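Local coordinates for succinoglycan biosynthesis protein (Bacillus cereus ATCC 14579, PDB 2QGM) that is of unproven function but belongs to the erythromycin esterase family and may act as a hydrolase, perhaps in succinoglycan biosynthesis, at residues 225-228 against 229-233; 321-324 against 325-328; 422-426 against 427-431. All coordinates share one frame; numbering follows the deposited sequence.

Interaction 1 of 3, residues 225-228 against 229-233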
ATOM      1  N   LYS A 225      10.959  -0.286  28.541  1.00 23.18           N
ATOM      2  CA  LYS A 225       9.976   0.367  29.392  1.00 25.40           C
ATOM      3  C   LYS A 225       8.764   0.834  28.583  1.00 24.67           C
ATOM      4  O   LYS A 225       7.625   0.547  28.950  1.00 24.08           O
ATOM      5  CB  LYS A 225      10.645   1.555  30.089  1.00 28.71           C
ATOM      6  CG  LYS A 225       9.794   2.306  31.089  1.00 32.03           C
ATOM      7  CD  LYS A 225      10.626   3.431  31.686  1.00 35.39           C
ATOM      8  CE  LYS A 225       9.876   4.215  32.743  1.00 37.75           C
ATOM      9  NZ  LYS A 225      10.730   5.322  33.260  1.00 39.37           N
ATOM     10  N   PHE A 226       9.006   1.536  27.476  1.00 22.66           N
ATOM     11  CA  PHE A 226       7.903   2.021  26.649  1.00 22.08           C
ATOM     12  C   PHE A 226       7.097   0.895  26.008  1.00 21.26           C
ATOM     13  O   PHE A 226       5.884   1.014  25.844  1.00 19.42           O
ATOM     14  CB  PHE A 226       8.405   2.967  25.553  1.00 21.80           C
ATOM     15  CG  PHE A 226       8.939   4.276  26.072  1.00 20.45           C
ATOM     16  CD1 PHE A 226       8.444   4.831  27.253  1.00 22.66           C
ATOM     17  CD2 PHE A 226       9.911   4.973  25.359  1.00 19.82           C
ATOM     18  CE1 PHE A 226       8.913   6.072  27.718  1.00 24.04           C
ATOM     19  CE2 PHE A 226      10.391   6.213  25.807  1.00 20.40           C
ATOM     20  CZ  PHE A 226       9.888   6.760  26.988  1.00 20.14           C
ATOM     21  N   LYS A 227       7.763  -0.189  25.621  1.00 22.69           N
ATOM     22  CA  LYS A 227       7.060  -1.324  25.020  1.00 22.29           C
ATOM     23  C   LYS A 227       6.135  -1.924  26.075  1.00 24.05           C
ATOM     24  O   LYS A 227       4.989  -2.282  25.784  1.00 22.70           O
ATOM     25  CB  LYS A 227       8.055  -2.395  24.548  1.00 24.90           C
ATOM     26  CG  LYS A 227       7.376  -3.689  24.100  1.00 27.23           C
ATOM     27  CD  LYS A 227       8.374  -4.801  23.810  1.00 30.69           C
ATOM     28  CE  LYS A 227       7.661  -6.125  23.515  1.00 32.78           C
ATOM     29  NZ  LYS A 227       6.945  -6.691  24.700  1.00 32.94           N
ATOM     30  N   ALA A 228       6.645  -2.033  27.300  1.00 21.50           N
ATOM     31  CA  ALA A 228       5.876  -2.572  28.416  1.00 22.95           C
ATOM     32  C   ALA A 228       4.657  -1.696  28.682  1.00 22.68           C
ATOM     33  O   ALA A 228       3.543  -2.199  28.841  1.00 25.06           O
ATOM     34  CB  ALA A 228       6.752  -2.648  29.674  1.00 21.92           C
ATOM     35  N   ASN A 229       4.869  -0.385  28.736  1.00 23.35           N
ATOM     36  CA  ASN A 229       3.772   0.549  28.976  1.00 23.27           C
ATOM     37  C   ASN A 229       2.701   0.434  27.889  1.00 22.49           C
ATOM     38  O   ASN A 229       1.504   0.450  28.183  1.00 21.69           O
ATOM     39  CB  ASN A 229       4.302   1.988  29.026  1.00 24.45           C
ATOM     40  CG  ASN A 229       5.109   2.278  30.282  1.00 26.07           C
ATOM     41  OD1 ASN A 229       5.462   1.367  31.034  1.00 25.97           O
ATOM     42  ND2 ASN A 229       5.410   3.552  30.510  1.00 27.51           N
ATOM     43  N   ALA A 230       3.136   0.317  26.635  1.00 22.04           N
ATOM     44  CA  ALA A 230       2.212   0.220  25.499  1.00 20.69           C
ATOM     45  C   ALA A 230       1.431  -1.080  25.534  1.00 21.20           C
ATOM     46  O   ALA A 230       0.235  -1.111  25.249  1.00 21.82           O
ATOM     47  CB  ALA A 230       2.982   0.318  24.190  1.00 17.41           C
ATOM     48  N   GLU A 231       2.122  -2.163  25.866  1.00 20.22           N
ATOM     49  CA  GLU A 231       1.477  -3.463  25.942  1.00 23.50           C
ATOM     50  C   GLU A 231       0.441  -3.446  27.065  1.00 23.82           C
ATOM     51  O   GLU A 231      -0.627  -4.042  26.940  1.00 22.84           O
ATOM     52  CB  GLU A 231       2.532  -4.546  26.188  1.00 23.74           C
ATOM     53  CG  GLU A 231       1.968  -5.936  26.425  1.00 29.58           C
ATOM     54  CD  GLU A 231       3.016  -7.022  26.289  1.00 32.85           C
ATOM     55  OE1 GLU A 231       4.210  -6.735  26.523  1.00 34.60           O
ATOM     56  OE2 GLU A 231       2.642  -8.167  25.954  1.00 35.48           O
ATOM     57  N   ARG A 232       0.769  -2.738  28.145  1.00 24.43           N
ATOM     58  CA  ARG A 232      -0.096  -2.620  29.317  1.00 25.47           C
ATOM     59  C   ARG A 232      -1.442  -2.004  28.944  1.00 24.47           C
ATOM     60  O   ARG A 232      -2.497  -2.543  29.275  1.00 24.54           O
ATOM     61  CB  ARG A 232       0.582  -1.755  30.382  1.00 27.49           C
ATOM     62  CG  ARG A 232      -0.122  -1.760  31.734  1.00 32.26           C
ATOM     63  CD  ARG A 232       0.433  -0.675  32.650  1.00 35.14           C
ATOM     64  NE  ARG A 232       1.888  -0.569  32.563  1.00 38.21           N
ATOM     65  CZ  ARG A 232       2.737  -1.541  32.878  1.00 38.97           C
ATOM     66  NH1 ARG A 232       2.286  -2.708  33.312  1.00 40.06           N
ATOM     67  NH2 ARG A 232       4.042  -1.352  32.743  1.00 39.87           N
ATOM     68  N   VAL A 233      -1.404  -0.875  28.250  1.00 22.03           N
ATOM     69  CA  VAL A 233      -2.632  -0.206  27.839  1.00 22.18           C
ATOM     70  C   VAL A 233      -3.447  -1.025  26.838  1.00 21.87           C
ATOM     71  O   VAL A 233      -4.672  -1.050  26.915  1.00 21.01           O
ATOM     72  CB  VAL A 233      -2.341   1.170  27.224  1.00 21.78           C
ATOM     73  CG1 VAL A 233      -3.649   1.863  26.863  1.00 22.90           C
ATOM     74  CG2 VAL A 233      -1.545   2.011  28.205  1.00 22.64           C
TER
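Ala230 packs its CB against the carbonyl oxygen of Phe226, at 3.4 Å, while its N donates to the same Phe226 O at 2.9 Å. This is the tight side of the contact: Ala230 lies against Ile263 and Thr267 of helix 253-269, and the Phe226 ring reaches Leu205 and Leu218. The residues sit mid-way along helix 220-236, and successive i to i+4 backbone bonds carry the turn, among them Asn229 N to Lys225 O at 2.9 Å. The looser side, toward solvent, holds the charges. Lys227 and Glu231, one turn apart, run side by side; Lys227 is extended until its last torsion, chi4 -67°, bends NZ round to a salt bridge with Glu231 OE1 at 3.3 Å, its hydrogen bond weak. Also on the exposed side, Arg232 folds back at chi3 (-41°), which brings its guanidinium over Ala228: Ala228 O lies about 4.0 Å above one face, offset toward the rim, and Asn229 OD1 lies in the guanidinium plane at its edge. Asn229 OD1 also comes to 3.1 Å from Lys225 O, a meeting of two acceptors and so not a bond, whereas Asn229 ND2 makes a weak hydrogen bond to Asn201 O of helix 195-203.

Interaction 2 of 3, residues 321-324 against 325-328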
ATOM      1  N   PRO A 321      14.085  -7.747   2.867  1.00 24.08           N
ATOM      2  CA  PRO A 321      14.226  -9.208   2.872  1.00 22.99           C
ATOM      3  C   PRO A 321      12.903  -9.881   3.231  1.00 22.28           C
ATOM      4  O   PRO A 321      12.722 -11.081   3.036  1.00 22.49           O
ATOM      5  CB  PRO A 321      15.313  -9.443   3.917  1.00 22.74           C
ATOM      6  CG  PRO A 321      15.076  -8.330   4.885  1.00 23.89           C
ATOM      7  CD  PRO A 321      14.869  -7.149   3.962  1.00 23.21           C
ATOM      8  N   TYR A 322      11.983  -9.092   3.779  1.00 22.23           N
ATOM      9  CA  TYR A 322      10.648  -9.573   4.123  1.00 21.88           C
ATOM     10  C   TYR A 322       9.691  -8.485   3.670  1.00 20.76           C
ATOM     11  O   TYR A 322      10.028  -7.303   3.723  1.00 19.35           O
ATOM     12  CB  TYR A 322      10.486  -9.791   5.636  1.00 22.61           C
ATOM     13  CG  TYR A 322      11.461 -10.795   6.201  1.00 25.34           C
ATOM     14  CD1 TYR A 322      12.688 -10.387   6.711  1.00 24.27           C
ATOM     15  CD2 TYR A 322      11.184 -12.163   6.164  1.00 26.98           C
ATOM     16  CE1 TYR A 322      13.625 -11.315   7.168  1.00 29.28           C
ATOM     17  CE2 TYR A 322      12.116 -13.103   6.618  1.00 29.79           C
ATOM     18  CZ  TYR A 322      13.334 -12.670   7.115  1.00 30.07           C
ATOM     19  OH  TYR A 322      14.277 -13.585   7.527  1.00 33.74           O
ATOM     20  N   VAL A 323       8.515  -8.877   3.192  1.00 19.40           N
ATOM     21  CA  VAL A 323       7.525  -7.897   2.763  1.00 18.94           C
ATOM     22  C   VAL A 323       6.125  -8.344   3.161  1.00 18.46           C
ATOM     23  O   VAL A 323       5.844  -9.540   3.255  1.00 17.78           O
ATOM     24  CB  VAL A 323       7.569  -7.644   1.231  1.00 18.40           C
ATOM     25  CG1 VAL A 323       8.922  -7.082   0.830  1.00 19.62           C
ATOM     26  CG2 VAL A 323       7.270  -8.927   0.480  1.00 20.39           C
ATOM     27  N   ALA A 324       5.259  -7.364   3.403  1.00 20.12           N
ATOM     28  CA  ALA A 324       3.880  -7.610   3.804  1.00 17.00           C
ATOM     29  C   ALA A 324       3.185  -8.597   2.873  1.00 19.34           C
ATOM     30  O   ALA A 324       2.501  -9.518   3.323  1.00 18.46           O
ATOM     31  CB  ALA A 324       3.110  -6.288   3.834  1.00 18.53           C
ATOM     32  N   GLY A 325       3.372  -8.392   1.572  1.00 17.42           N
ATOM     33  CA  GLY A 325       2.764  -9.246   0.571  1.00 20.06           C
ATOM     34  C   GLY A 325       2.988 -10.739   0.721  1.00 21.66           C
ATOM     35  O   GLY A 325       2.084 -11.524   0.433  1.00 23.00           O
ATOM     36  N   GLN A 326       4.170 -11.157   1.158  1.00 23.44           N
ATOM     37  CA  GLN A 326       4.403 -12.589   1.306  1.00 24.95           C
ATOM     38  C   GLN A 326       3.660 -13.135   2.527  1.00 25.93           C
ATOM     39  O   GLN A 326       3.232 -14.287   2.528  1.00 27.11           O
ATOM     40  CB  GLN A 326       5.903 -12.888   1.393  1.00 27.87           C
ATOM     41  CG  GLN A 326       6.569 -12.525   2.684  1.00 29.87           C
ATOM     42  CD  GLN A 326       8.080 -12.544   2.561  1.00 31.93           C
ATOM     43  OE1 GLN A 326       8.654 -13.376   1.850  1.00 29.08           O
ATOM     44  NE2 GLN A 326       8.732 -11.623   3.256  1.00 30.38           N
ATOM     45  N   PHE A 327       3.492 -12.309   3.558  1.00 24.00           N
ATOM     46  CA  PHE A 327       2.765 -12.739   4.745  1.00 23.77           C
ATOM     47  C   PHE A 327       1.277 -12.851   4.448  1.00 23.70           C
ATOM     48  O   PHE A 327       0.594 -13.702   5.014  1.00 23.54           O
ATOM     49  CB  PHE A 327       2.988 -11.764   5.894  1.00 23.82           C
ATOM     50  CG  PHE A 327       4.407 -11.709   6.355  1.00 23.92           C
ATOM     51  CD1 PHE A 327       5.100 -10.508   6.358  1.00 22.14           C
ATOM     52  CD2 PHE A 327       5.066 -12.873   6.756  1.00 26.74           C
ATOM     53  CE1 PHE A 327       6.431 -10.455   6.749  1.00 26.06           C
ATOM     54  CE2 PHE A 327       6.402 -12.839   7.151  1.00 26.54           C
ATOM     55  CZ  PHE A 327       7.088 -11.626   7.148  1.00 26.50           C
ATOM     56  N   LEU A 328       0.777 -11.977   3.578  1.00 22.02           N
ATOM     57  CA  LEU A 328      -0.624 -12.013   3.199  1.00 20.53           C
ATOM     58  C   LEU A 328      -0.869 -13.237   2.321  1.00 21.29           C
ATOM     59  O   LEU A 328      -1.896 -13.905   2.444  1.00 20.52           O
ATOM     60  CB  LEU A 328      -1.016 -10.745   2.434  1.00 18.95           C
ATOM     61  CG  LEU A 328      -1.078  -9.455   3.258  1.00 17.75           C
ATOM     62  CD1 LEU A 328      -1.212  -8.254   2.323  1.00 19.84           C
ATOM     63  CD2 LEU A 328      -2.258  -9.523   4.225  1.00 18.59           C
TER
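The side chains of Tyr322, Gln326 and Phe327 come together where the chain enters helix 324-332, with Val323 at the N-cap. Tyr322 precedes the cap in an extended stretch, and Gln326 and Phe327 belong to the first turn, reaching back over the residues that lead in. Gln326 starts this off: its chi1 of 74° places CG between the backbone N and the carbonyl carbon, and beyond CG the chain runs extended, back along the incoming backbone rather than out from the helix. On the way CG passes 3.1 Å from Val323 O. The amide then crosses the Tyr322 side chain at a slant, the ring and amide planes standing 49° apart.

Phe327 lies beside Tyr322, on the same side of the Gln326 chain. Gln326 CG sits over the centre of one face of the Phe327 ring, about 4.2 Å above its plane, packing over the ring face. The far end of the ring brings CZ to Tyr322 CB at 4.1 Å, an apolar touch that comes in at a slant, and CD1 lies 3.3 Å from Val323 O. Val323 O also accepts from Gln326 N at 3.1 Å, with the donor well above the carbonyl plane.

Helix 276-297 backs this turn: Glu283 OE1 accepts from Ala324 N, and Leu286 touches Ala324. Helix 324-332 leads on to strand 336-344 of the central mixed sheet. The first i to i+4 bond of helix 324-332 runs from Leu328 N to Ala324 O at 3.0 Å, nearly along the C=O axis, while Phe327 N makes a weak second bond to that same oxygen.

Interaction 3 of 3, residues 422-426 against 427-431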
ATOM      1  N   PHE A 422      16.024  -5.154 -10.611  1.00 22.99           N
ATOM      2  CA  PHE A 422      16.244  -6.333  -9.792  1.00 22.62           C
ATOM      3  C   PHE A 422      15.890  -7.631 -10.498  1.00 24.18           C
ATOM      4  O   PHE A 422      14.808  -7.762 -11.075  1.00 23.48           O
ATOM      5  CB  PHE A 422      15.428  -6.201  -8.508  1.00 23.38           C
ATOM      6  CG  PHE A 422      15.790  -4.997  -7.690  1.00 24.26           C
ATOM      7  CD1 PHE A 422      16.797  -5.070  -6.731  1.00 25.45           C
ATOM      8  CD2 PHE A 422      15.157  -3.775  -7.909  1.00 23.49           C
ATOM      9  CE1 PHE A 422      17.173  -3.940  -5.999  1.00 25.40           C
ATOM     10  CE2 PHE A 422      15.522  -2.637  -7.188  1.00 25.65           C
ATOM     11  CZ  PHE A 422      16.533  -2.719  -6.230  1.00 26.09           C
ATOM     12  N   ASP A 423      16.811  -8.587 -10.441  1.00 25.11           N
ATOM     13  CA  ASP A 423      16.610  -9.874 -11.082  1.00 25.90           C
ATOM     14  C   ASP A 423      15.611 -10.736 -10.318  1.00 25.15           C
ATOM     15  O   ASP A 423      15.824 -11.080  -9.155  1.00 23.25           O
ATOM     16  CB  ASP A 423      17.947 -10.604 -11.213  1.00 30.24           C
ATOM     17  CG  ASP A 423      17.839 -11.850 -12.060  1.00 33.04           C
ATOM     18  OD1 ASP A 423      17.204 -12.821 -11.602  1.00 36.18           O
ATOM     19  OD2 ASP A 423      18.379 -11.852 -13.186  1.00 35.41           O
ATOM     20  N   THR A 424      14.519 -11.085 -10.990  1.00 25.01           N
ATOM     21  CA  THR A 424      13.473 -11.898 -10.388  1.00 24.72           C
ATOM     22  C   THR A 424      12.473 -12.350 -11.451  1.00 25.16           C
ATOM     23  O   THR A 424      12.629 -12.043 -12.632  1.00 25.02           O
ATOM     24  CB  THR A 424      12.721 -11.099  -9.290  1.00 25.38           C
ATOM     25  OG1 THR A 424      11.763 -11.947  -8.646  1.00 26.58           O
ATOM     26  CG2 THR A 424      12.002  -9.906  -9.904  1.00 25.03           C
ATOM     27  N   SER A 425      11.452 -13.081 -11.018  1.00 24.63           N
ATOM     28  CA  SER A 425      10.411 -13.567 -11.913  1.00 23.53           C
ATOM     29  C   SER A 425       9.169 -12.717 -11.720  1.00 22.62           C
ATOM     30  O   SER A 425       8.792 -12.415 -10.584  1.00 22.38           O
ATOM     31  CB  SER A 425      10.093 -15.030 -11.606  1.00 25.93           C
ATOM     32  OG  SER A 425       8.785 -15.374 -12.012  1.00 28.52           O
ATOM     33  N   LEU A 426       8.526 -12.335 -12.818  1.00 21.32           N
ATOM     34  CA  LEU A 426       7.328 -11.502 -12.725  1.00 20.50           C
ATOM     35  C   LEU A 426       6.162 -12.223 -12.049  1.00 19.56           C
ATOM     36  O   LEU A 426       5.530 -11.657 -11.162  1.00 17.18           O
ATOM     37  CB  LEU A 426       6.917 -11.011 -14.114  1.00 18.76           C
ATOM     38  CG  LEU A 426       5.948  -9.823 -14.096  1.00 19.25           C
ATOM     39  CD1 LEU A 426       6.646  -8.560 -13.575  1.00 18.60           C
ATOM     40  CD2 LEU A 426       5.421  -9.601 -15.505  1.00 19.07           C
ATOM     41  N   LEU A 427       5.879 -13.460 -12.463  1.00 20.35           N
ATOM     42  CA  LEU A 427       4.788 -14.234 -11.866  1.00 19.93           C
ATOM     43  C   LEU A 427       5.064 -14.498 -10.383  1.00 20.65           C
ATOM     44  O   LEU A 427       4.146 -14.574  -9.567  1.00 21.04           O
ATOM     45  CB  LEU A 427       4.620 -15.572 -12.590  1.00 22.27           C
ATOM     46  CG  LEU A 427       3.632 -16.530 -11.920  1.00 23.17           C
ATOM     47  CD1 LEU A 427       2.217 -15.936 -11.950  1.00 21.91           C
ATOM     48  CD2 LEU A 427       3.668 -17.875 -12.623  1.00 24.88           C
ATOM     49  N   GLU A 428       6.342 -14.647 -10.053  1.00 21.41           N
ATOM     50  CA  GLU A 428       6.779 -14.894  -8.685  1.00 23.20           C
ATOM     51  C   GLU A 428       6.305 -13.770  -7.773  1.00 21.86           C
ATOM     52  O   GLU A 428       5.961 -13.995  -6.609  1.00 19.96           O
ATOM     53  CB  GLU A 428       8.311 -14.971  -8.662  1.00 25.36           C
ATOM     54  CG  GLU A 428       8.935 -15.313  -7.321  1.00 30.13           C
ATOM     55  CD  GLU A 428      10.456 -15.261  -7.370  1.00 33.09           C
ATOM     56  OE1 GLU A 428      11.038 -15.777  -8.346  1.00 35.11           O
ATOM     57  OE2 GLU A 428      11.071 -14.713  -6.428  1.00 36.23           O
ATOM     58  N   GLN A 429       6.285 -12.558  -8.318  1.00 20.97           N
ATOM     59  CA  GLN A 429       5.897 -11.375  -7.566  1.00 18.93           C
ATOM     60  C   GLN A 429       4.442 -10.955  -7.721  1.00 18.71           C
ATOM     61  O   GLN A 429       3.798 -10.583  -6.740  1.00 18.30           O
ATOM     62  CB  GLN A 429       6.786 -10.194  -7.981  1.00 18.95           C
ATOM     63  CG  GLN A 429       8.267 -10.522  -7.976  1.00 18.48           C
ATOM     64  CD  GLN A 429       8.764 -10.869  -6.602  1.00 21.19           C
ATOM     65  OE1 GLN A 429       9.892 -11.359  -6.438  1.00 22.90           O
ATOM     66  NE2 GLN A 429       7.941 -10.613  -5.596  1.00 15.31           N
ATOM     67  N   PHE A 430       3.920 -11.025  -8.945  1.00 18.37           N
ATOM     68  CA  PHE A 430       2.557 -10.574  -9.203  1.00 17.94           C
ATOM     69  C   PHE A 430       1.656 -11.548  -9.959  1.00 17.79           C
ATOM     70  O   PHE A 430       2.070 -12.160 -10.949  1.00 17.55           O
ATOM     71  CB  PHE A 430       2.601  -9.259  -9.993  1.00 17.33           C
ATOM     72  CG  PHE A 430       3.614  -8.255  -9.479  1.00 15.84           C
ATOM     73  CD1 PHE A 430       3.535  -7.753  -8.180  1.00 16.47           C
ATOM     74  CD2 PHE A 430       4.624  -7.779 -10.318  1.00 18.18           C
ATOM     75  CE1 PHE A 430       4.440  -6.790  -7.727  1.00 14.95           C
ATOM     76  CE2 PHE A 430       5.535  -6.817  -9.875  1.00 18.22           C
ATOM     77  CZ  PHE A 430       5.444  -6.318  -8.574  1.00 16.49           C
ATOM     78  N   ASP A 431       0.410 -11.674  -9.510  1.00 16.77           N
ATOM     79  CA  ASP A 431      -0.549 -12.547 -10.183  1.00 17.01           C
ATOM     80  C   ASP A 431      -0.965 -11.835 -11.470  1.00 17.26           C
ATOM     81  O   ASP A 431      -1.088 -12.448 -12.533  1.00 16.49           O
ATOM     82  CB  ASP A 431      -1.802 -12.755  -9.316  1.00 17.93           C
ATOM     83  CG  ASP A 431      -1.516 -13.512  -8.030  1.00 20.65           C
ATOM     84  OD1 ASP A 431      -0.871 -14.577  -8.096  1.00 21.41           O
ATOM     85  OD2 ASP A 431      -1.952 -13.051  -6.952  1.00 22.15           O
TER
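Glu428 stretches its side chain back beside Ser425 and Thr424, three and four residues earlier. Its CB lies 3.2 Å from Ser425 O and 3.4 Å from Ser425 OG, wedged against both backbone and hydroxyl of the serine. With CG opposite the backbone N (chi1 -176°) and the next torsion extended too, the chain runs back along the end of the strand. At the tip the carboxylate straddles two residues: OE1 touches Ser425 CB at 3.5 Å, and OE2 passes Thr424 OG1 at 3.6 Å. Lys404, on the neighbouring strand, is a weak, long ion partner of OE1.

The place is a strand-to-helix junction. Strand 421-425, paired antiparallel with 404-408, gives way to the short helix 426-429, and Ser425 is its N-cap. Ser425 OG accepts from Glu428 N at 3.2 Å, with an N-H...O angle of 154°, and is also hydrogen-bonded to Val401 O of helix 395-402. The sequence has the Ser-x-x-Glu form of a capping box, but OE1 stays 3.8 Å from Ser425 N, so the return half is not made.

At the other end of the turn Leu426 O takes two bonds, one from Gln429 N, far above the carbonyl plane, and a straighter one from Phe430 N at 2.8 Å. Leu426 CD1 meets the edge of the Phe430 ring, near its plane, at CD2, while Gln429 CB sits over one face; the same ring touches Leu407 and Ile310.

Interactions 1, 2 and 3 come in that order along the chain, without overlap. Interaction 1 lies far out, on helix 220-236, about 28 Å from the chain centre; its centre is about 26 Å from that of interaction 2 and about 40 Å from that of interaction 3. Interactions 2 and 3 are neighbours, centres about 14 Å and nearest atoms about 6 Å apart without touching. Both are helix starts, and each helix precedes a strand of the central mixed sheet: 324-332 comes before 336-344, and 426-429 before 432-439, two strands that run side by side. Interaction 1 instead belongs to the run of helices between strands 166-171 and 301-304 of that sheet.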